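Local coordinates for RV1873 (Mycobacterium tuberculosis, PDB 2JEK), which is of unknown function, being a conserved all-helical protein of the DUF1810 family whose helices wind into a right-handed superhelix, at residues S60-A65 with M109-R114; F40-L45 with L103-S108. All coordinates share one frame; numbering follows the deposited sequence.

Contact 1 (S60-A65 with M109-R114); sequences SSLEEA and MTLFAR
Leu62 and Leu111 both hold CG anti to the backbone N (chi1 -161° and 170°), and their methyls meet between the two helices, CD1 of Leu62 lying 4.0 Å from CD1 of Leu111. Phe112 CG instead stands anti to the carbonyl carbon, beside the backbone N (chi1 -73°), and its ring reaches the first turn of helix 62-70. Ala65, whose CB points toward helix 101-115, takes both neighbours at once: its CB is 3.9 Å from Leu111 CD1 and 3.8 Å from Phe112 CE1. The backbone oxygen of Ala65 meets the ring at its edge, near the ring plane, with O 3.5 Å from Phe112 CE1. With a methyl as the side chain, the helices come close here, the CA atoms of Ala65 and Phe112 being 6.5 Å apart. One turn back, Leu62 lays both methyls on the backbone of Arg114, CD2 sitting 3.8 Å from Arg114 O. The guanidinium leads away from helix 62-70 to a salt bridge with Glu134. No hydrogen bond crosses; Ser60, Ser61 and Glu64 are bonded among themselves at the helix start. Ser61 is its N-cap, OG accepting from Glu64 N at 3.1 Å. Glu64 OE1 is gripped twice by Ser60, by N from above the carboxylate plane and by OG on the anti lone pair at 2.6 Å, while OE2 forms a salt bridge with Arg12; this would probably stabilise the carboxylate's negative charge despite its burial. Around this helix-helix contact, Leu142 of helix 136-143 touches both Leu62 and Arg114, Phe122 of helix 120-129 and Leu78 of helix 74-87 pack on Phe112, and Tyr68, farther along helix 62-70, meets the Phe112 ring.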
loop_
_atom_site.group_PDB
_atom_site.type_symbol
_atom_site.label_atom_id
_atom_site.label_comp_id
_atom_site.label_asym_id
_atom_site.label_seq_id
_atom_site.Cartn_x
_atom_site.Cartn_y
_atom_site.Cartn_z
ATOM N N SER A 60 -10.332 -5.125 -4.918
ATOM C CA SER A 60 -11.333 -6.195 -4.992
ATOM C C SER A 60 -10.727 -7.593 -5.146
ATOM O O SER A 60 -11.310 -8.585 -4.703
ATOM C CB SER A 60 -12.316 -5.943 -6.139
ATOM O OG SER A 60 -11.660 -5.961 -7.391
ATOM N N SER A 61 -9.571 -7.665 -5.791
ATOM C CA SER A 61 -9.015 -8.939 -6.237
ATOM C C SER A 61 -7.553 -8.783 -6.614
ATOM O O SER A 61 -7.067 -7.660 -6.792
ATOM C CB SER A 61 -9.792 -9.427 -7.464
ATOM O OG SER A 61 -9.570 -8.556 -8.565
ATOM N N LEU A 62 -6.852 -9.906 -6.789
ATOM C CA LEU A 62 -5.490 -9.829 -7.310
ATOM C C LEU A 62 -5.448 -9.149 -8.695
ATOM O O LEU A 62 -4.506 -8.416 -8.999
ATOM C CB LEU A 62 -4.802 -11.204 -7.356
ATOM C CG LEU A 62 -3.270 -11.124 -7.458
ATOM C CD1 LEU A 62 -2.662 -10.638 -6.136
ATOM C CD2 LEU A 62 -2.656 -12.449 -7.889
ATOM N N GLU A 63 -6.463 -9.409 -9.520
ATOM C CA GLU A 63 -6.533 -8.826 -10.866
ATOM C C GLU A 63 -6.621 -7.299 -10.786
ATOM O O GLU A 63 -5.982 -6.594 -11.575
ATOM C CB GLU A 63 -7.711 -9.393 -11.668
ATOM C CG GLU A 63 -7.548 -10.850 -12.126
ATOM C CD GLU A 63 -7.770 -11.893 -11.018
ATOM O OE1 GLU A 63 -8.300 -11.574 -9.925
ATOM O OE2 GLU A 63 -7.410 -13.068 -11.256
ATOM N N GLU A 64 -7.380 -6.781 -9.813
ATOM C CA GLU A 64 -7.410 -5.331 -9.631
ATOM C C GLU A 64 -6.037 -4.795 -9.179
ATOM O O GLU A 64 -5.595 -3.751 -9.648
ATOM C CB GLU A 64 -8.520 -4.891 -8.674
ATOM C CG GLU A 64 -8.518 -3.378 -8.478
ATOM C CD GLU A 64 -9.681 -2.830 -7.681
ATOM O OE1 GLU A 64 -10.590 -3.585 -7.263
ATOM O OE2 GLU A 64 -9.690 -1.599 -7.468
ATOM N N ALA A 65 -5.366 -5.525 -8.290
ATOM C CA ALA A 65 -4.019 -5.118 -7.858
ATOM C C ALA A 65 -3.072 -5.058 -9.047
ATOM O O ALA A 65 -2.242 -4.151 -9.165
ATOM C CB ALA A 65 -3.481 -6.060 -6.777
ATOM N N MET A 109 1.745 -4.245 1.166
ATOM C CA MET A 109 2.951 -4.847 0.587
ATOM C C MET A 109 2.744 -6.333 0.281
ATOM O O MET A 109 3.223 -6.833 -0.737
ATOM C CB MET A 109 4.155 -4.653 1.516
ATOM C CG MET A 109 4.557 -3.187 1.759
ATOM S SD MET A 109 5.034 -2.314 0.244
ATOM C CE MET A 109 3.493 -1.542 -0.272
ATOM N N THR A 110 2.022 -7.027 1.151
ATOM C CA THR A 110 1.751 -8.459 0.968
ATOM C C THR A 110 0.947 -8.656 -0.316
ATOM O O THR A 110 1.279 -9.510 -1.141
ATOM C CB THR A 110 0.997 -9.036 2.176
ATOM O OG1 THR A 110 1.828 -8.910 3.336
ATOM C CG2 THR A 110 0.653 -10.507 1.966
ATOM N N LEU A 111 -0.096 -7.850 -0.488
ATOM C CA LEU A 111 -0.928 -7.913 -1.689
ATOM C C LEU A 111 -0.120 -7.653 -2.959
ATOM O O LEU A 111 -0.149 -8.457 -3.901
ATOM C CB LEU A 111 -2.061 -6.891 -1.579
ATOM C CG LEU A 111 -2.897 -6.656 -2.847
ATOM C CD1 LEU A 111 -3.585 -7.933 -3.306
ATOM C CD2 LEU A 111 -3.911 -5.542 -2.620
ATOM N N PHE A 112 0.602 -6.538 -2.998
ATOM C CA PHE A 112 1.286 -6.163 -4.231
ATOM C C PHE A 112 2.484 -7.065 -4.516
ATOM O O PHE A 112 2.791 -7.341 -5.675
ATOM C CB PHE A 112 1.583 -4.664 -4.255
ATOM C CG PHE A 112 0.350 -3.847 -4.478
ATOM C CD1 PHE A 112 -0.183 -3.739 -5.764
ATOM C CD2 PHE A 112 -0.319 -3.230 -3.419
ATOM C CE1 PHE A 112 -1.350 -3.015 -6.000
ATOM C CE2 PHE A 112 -1.492 -2.513 -3.648
ATOM C CZ PHE A 112 -2.009 -2.396 -4.935
ATOM N N ALA A 113 3.105 -7.601 -3.472
ATOM C CA ALA A 113 4.146 -8.607 -3.670
ATOM C C ALA A 113 3.618 -9.881 -4.331
ATOM O O ALA A 113 4.360 -10.548 -5.061
ATOM C CB ALA A 113 4.840 -8.930 -2.356
ATOM N N ARG A 114 2.356 -10.221 -4.079
ATOM C CA ARG A 114 1.742 -11.406 -4.674
ATOM C C ARG A 114 1.192 -11.111 -6.061
ATOM O O ARG A 114 0.949 -12.027 -6.854
ATOM C CB ARG A 114 0.637 -11.961 -3.772
ATOM C CG ARG A 114 1.096 -12.484 -2.410
ATOM C CD ARG A 114 1.739 -13.860 -2.457
ATOM N NE ARG A 114 2.124 -14.312 -1.116
ATOM C CZ ARG A 114 2.305 -15.585 -0.768
ATOM N NH1 ARG A 114 2.126 -16.561 -1.654
ATOM N NH2 ARG A 114 2.659 -15.886 0.474
#

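Contact 2 (F40-L45 with L103-S108)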
loop_
_atom_site.group_PDB
_atom_site.type_symbol
_atom_site.label_atom_id
_atom_site.label_comp_id
_atom_site.label_asym_id
_atom_site.label_seq_id
_atom_site.Cartn_x
_atom_site.Cartn_y
_atom_site.Cartn_z
ATOM N N PHE A 40 -5.815 4.913 0.288
ATOM C CA PHE A 40 -5.718 5.120 -1.154
ATOM C C PHE A 40 -4.294 5.438 -1.633
ATOM O O PHE A 40 -4.089 5.746 -2.801
ATOM C CB PHE A 40 -6.757 6.150 -1.639
ATOM C CG PHE A 40 -6.745 7.449 -0.887
ATOM C CD1 PHE A 40 -5.765 8.410 -1.135
ATOM C CD2 PHE A 40 -7.722 7.718 0.073
ATOM C CE1 PHE A 40 -5.757 9.616 -0.450
ATOM C CE2 PHE A 40 -7.732 8.935 0.755
ATOM C CZ PHE A 40 -6.737 9.877 0.495
ATOM N N VAL A 41 -3.324 5.339 -0.715
ATOM C CA VAL A 41 -1.887 5.458 -1.035
ATOM C C VAL A 41 -1.198 4.078 -0.959
ATOM O O VAL A 41 -0.383 3.746 -1.825
ATOM C CB VAL A 41 -1.183 6.479 -0.096
ATOM C CG1 VAL A 41 0.349 6.453 -0.262
ATOM C CG2 VAL A 41 -1.712 7.880 -0.366
ATOM N N PHE A 42 -1.529 3.293 0.076
ATOM C CA PHE A 42 -1.025 1.935 0.210
ATOM C C PHE A 42 -2.238 1.019 0.287
ATOM O O PHE A 42 -2.632 0.575 1.371
ATOM C CB PHE A 42 -0.160 1.805 1.474
ATOM C CG PHE A 42 1.192 2.447 1.354
ATOM C CD1 PHE A 42 2.172 1.897 0.528
ATOM C CD2 PHE A 42 1.492 3.590 2.081
ATOM C CE1 PHE A 42 3.434 2.475 0.434
ATOM C CE2 PHE A 42 2.768 4.170 1.992
ATOM C CZ PHE A 42 3.730 3.617 1.171
ATOM N N PRO A 43 -2.854 0.742 -0.873
ATOM C CA PRO A 43 -4.117 0.021 -0.824
ATOM C C PRO A 43 -3.983 -1.415 -0.355
ATOM O O PRO A 43 -2.950 -2.063 -0.568
ATOM C CB PRO A 43 -4.600 0.065 -2.282
ATOM C CG PRO A 43 -3.843 1.237 -2.890
ATOM C CD PRO A 43 -2.497 1.117 -2.251
ATOM N N GLN A 44 -5.042 -1.906 0.281
ATOM C CA GLN A 44 -5.089 -3.277 0.769
ATOM C C GLN A 44 -6.370 -3.947 0.270
ATOM O O GLN A 44 -7.287 -3.280 -0.215
ATOM C CB GLN A 44 -5.044 -3.303 2.299
ATOM C CG GLN A 44 -6.291 -2.714 2.963
ATOM C CD GLN A 44 -6.227 -2.730 4.465
ATOM O OE1 GLN A 44 -7.250 -2.808 5.141
ATOM N NE2 GLN A 44 -5.024 -2.649 5.001
ATOM N N LEU A 45 -6.443 -5.270 0.411
ATOM C CA LEU A 45 -7.619 -5.996 -0.044
ATOM C C LEU A 45 -8.878 -5.557 0.667
ATOM O O LEU A 45 -8.890 -5.338 1.880
ATOM C CB LEU A 45 -7.471 -7.505 0.144
ATOM C CG LEU A 45 -6.635 -8.249 -0.894
ATOM C CD1 LEU A 45 -6.575 -9.733 -0.524
ATOM C CD2 LEU A 45 -7.186 -8.081 -2.295
ATOM N N LEU A 103 -0.034 -2.065 10.204
ATOM C CA LEU A 103 -0.664 -3.280 9.709
ATOM C C LEU A 103 -1.208 -3.066 8.303
ATOM O O LEU A 103 -1.111 -3.956 7.447
ATOM C CB LEU A 103 -1.780 -3.736 10.648
ATOM C CG LEU A 103 -1.386 -3.971 12.111
ATOM C CD1 LEU A 103 -2.567 -4.502 12.924
ATOM C CD2 LEU A 103 -0.185 -4.908 12.223
ATOM N N LYS A 104 -1.777 -1.886 8.060
ATOM C CA LYS A 104 -2.250 -1.549 6.724
ATOM C C LYS A 104 -1.118 -1.646 5.697
ATOM O O LYS A 104 -1.309 -2.190 4.603
ATOM C CB LYS A 104 -2.874 -0.153 6.710
ATOM C CG LYS A 104 -4.245 -0.086 7.372
ATOM C CD LYS A 104 -4.907 1.271 7.123
ATOM C CE LYS A 104 -6.293 1.363 7.754
ATOM N NZ LYS A 104 -7.250 0.421 7.122
ATOM N N LEU A 105 0.063 -1.149 6.056
ATOM C CA LEU A 105 1.195 -1.193 5.146
ATOM C C LEU A 105 1.614 -2.626 4.894
ATOM O O LEU A 105 1.859 -3.023 3.750
ATOM C CB LEU A 105 2.363 -0.403 5.707
ATOM C CG LEU A 105 3.604 -0.349 4.811
ATOM C CD1 LEU A 105 3.311 0.261 3.454
ATOM C CD2 LEU A 105 4.696 0.436 5.495
ATOM N N CYS A 106 1.689 -3.421 5.952
ATOM C CA CYS A 106 2.005 -4.831 5.770
ATOM C C CYS A 106 1.027 -5.496 4.795
ATOM O O CYS A 106 1.432 -6.235 3.891
ATOM C CB CYS A 106 2.007 -5.543 7.119
ATOM S SG CYS A 106 2.521 -7.249 6.993
ATOM N N SER A 107 -0.268 -5.250 4.978
ATOM C CA SER A 107 -1.283 -5.818 4.102
ATOM C C SER A 107 -1.111 -5.361 2.658
ATOM O O SER A 107 -1.268 -6.153 1.726
ATOM C CB SER A 107 -2.682 -5.444 4.586
ATOM O OG SER A 107 -2.884 -5.930 5.912
ATOM N N SER A 108 -0.800 -4.075 2.476
ATOM C CA SER A 108 -0.587 -3.530 1.138
ATOM C C SER A 108 0.625 -4.183 0.466
ATOM O O SER A 108 0.554 -4.635 -0.679
ATOM C CB SER A 108 -0.415 -2.010 1.209
ATOM O OG SER A 108 -0.294 -1.453 -0.095
HETATM O O HOH W 1 -4.779 -4.297 7.464
HETATM O O HOH W 2 -7.484 -2.229 7.991
HETATM O O HOH W 3 -4.069 -6.652 1.395
#
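The non-helical residues Phe42-Leu45 run past one side of helix 101-115, closest where the CA atoms of Gln44 and Ser108 are 4.5 Å apart. Ser108 OG, anti to its backbone N (chi1 -176°), donates to Pro43 O at 2.8 Å from above the carbonyl plane. Leu105 CD1 lies over one face of the Phe42 ring in a CH-pi contact, 3.6 Å from the centroid and displaced slightly toward the rim; Ser108 OG lies at the ring's edge. Gln44 extends its amide over the helix, NE2 packing 3.4 Å from Lys104 CA and near Ser107 CB. Water satisfies both ends of this amide: one molecule accepts from NE2 at 3.0 Å and binds Ser107 OG, another donates to OE1 and accepts from Lys104 NZ, which also binds a glycerol. A third joins Leu45 N to Ser107 O. This is a loop packed on a helix, tied by one direct side-chain-to-backbone hydrogen bond and three bridging waters. Pro43 and Phe40 rest on Phe13 of helix 11-17, Phe42 packs against Leu78, Cys81 and Thr82 of helix 74-87, and Leu45 reaches Thr138, Leu141 and Leu142 of helix 136-143.

In the fold
Contacts 1 and 2 use successive parts of helix 101-115, and their centres lie 10 Å apart. Contact 2 is the more central in space: its centre is about 4 Å from the centre of the chain, against about 10 Å for contact 1. They touch directly: Phe112 CE2 is 3.4 Å from Pro43 O, the carbonyl that Ser108 also uses, Leu111 CD1 is 3.7 Å from Leu45 CD2, and Met109 CE packs 3.8 Å from Phe42 CD1. Leu111 and Phe112 thus touch both residues 60-65 and residues 40-45, which joins the two contacts. No active site is known; the glycerol at Lys104, probably from the crystallisation liquor, belongs to contact 2.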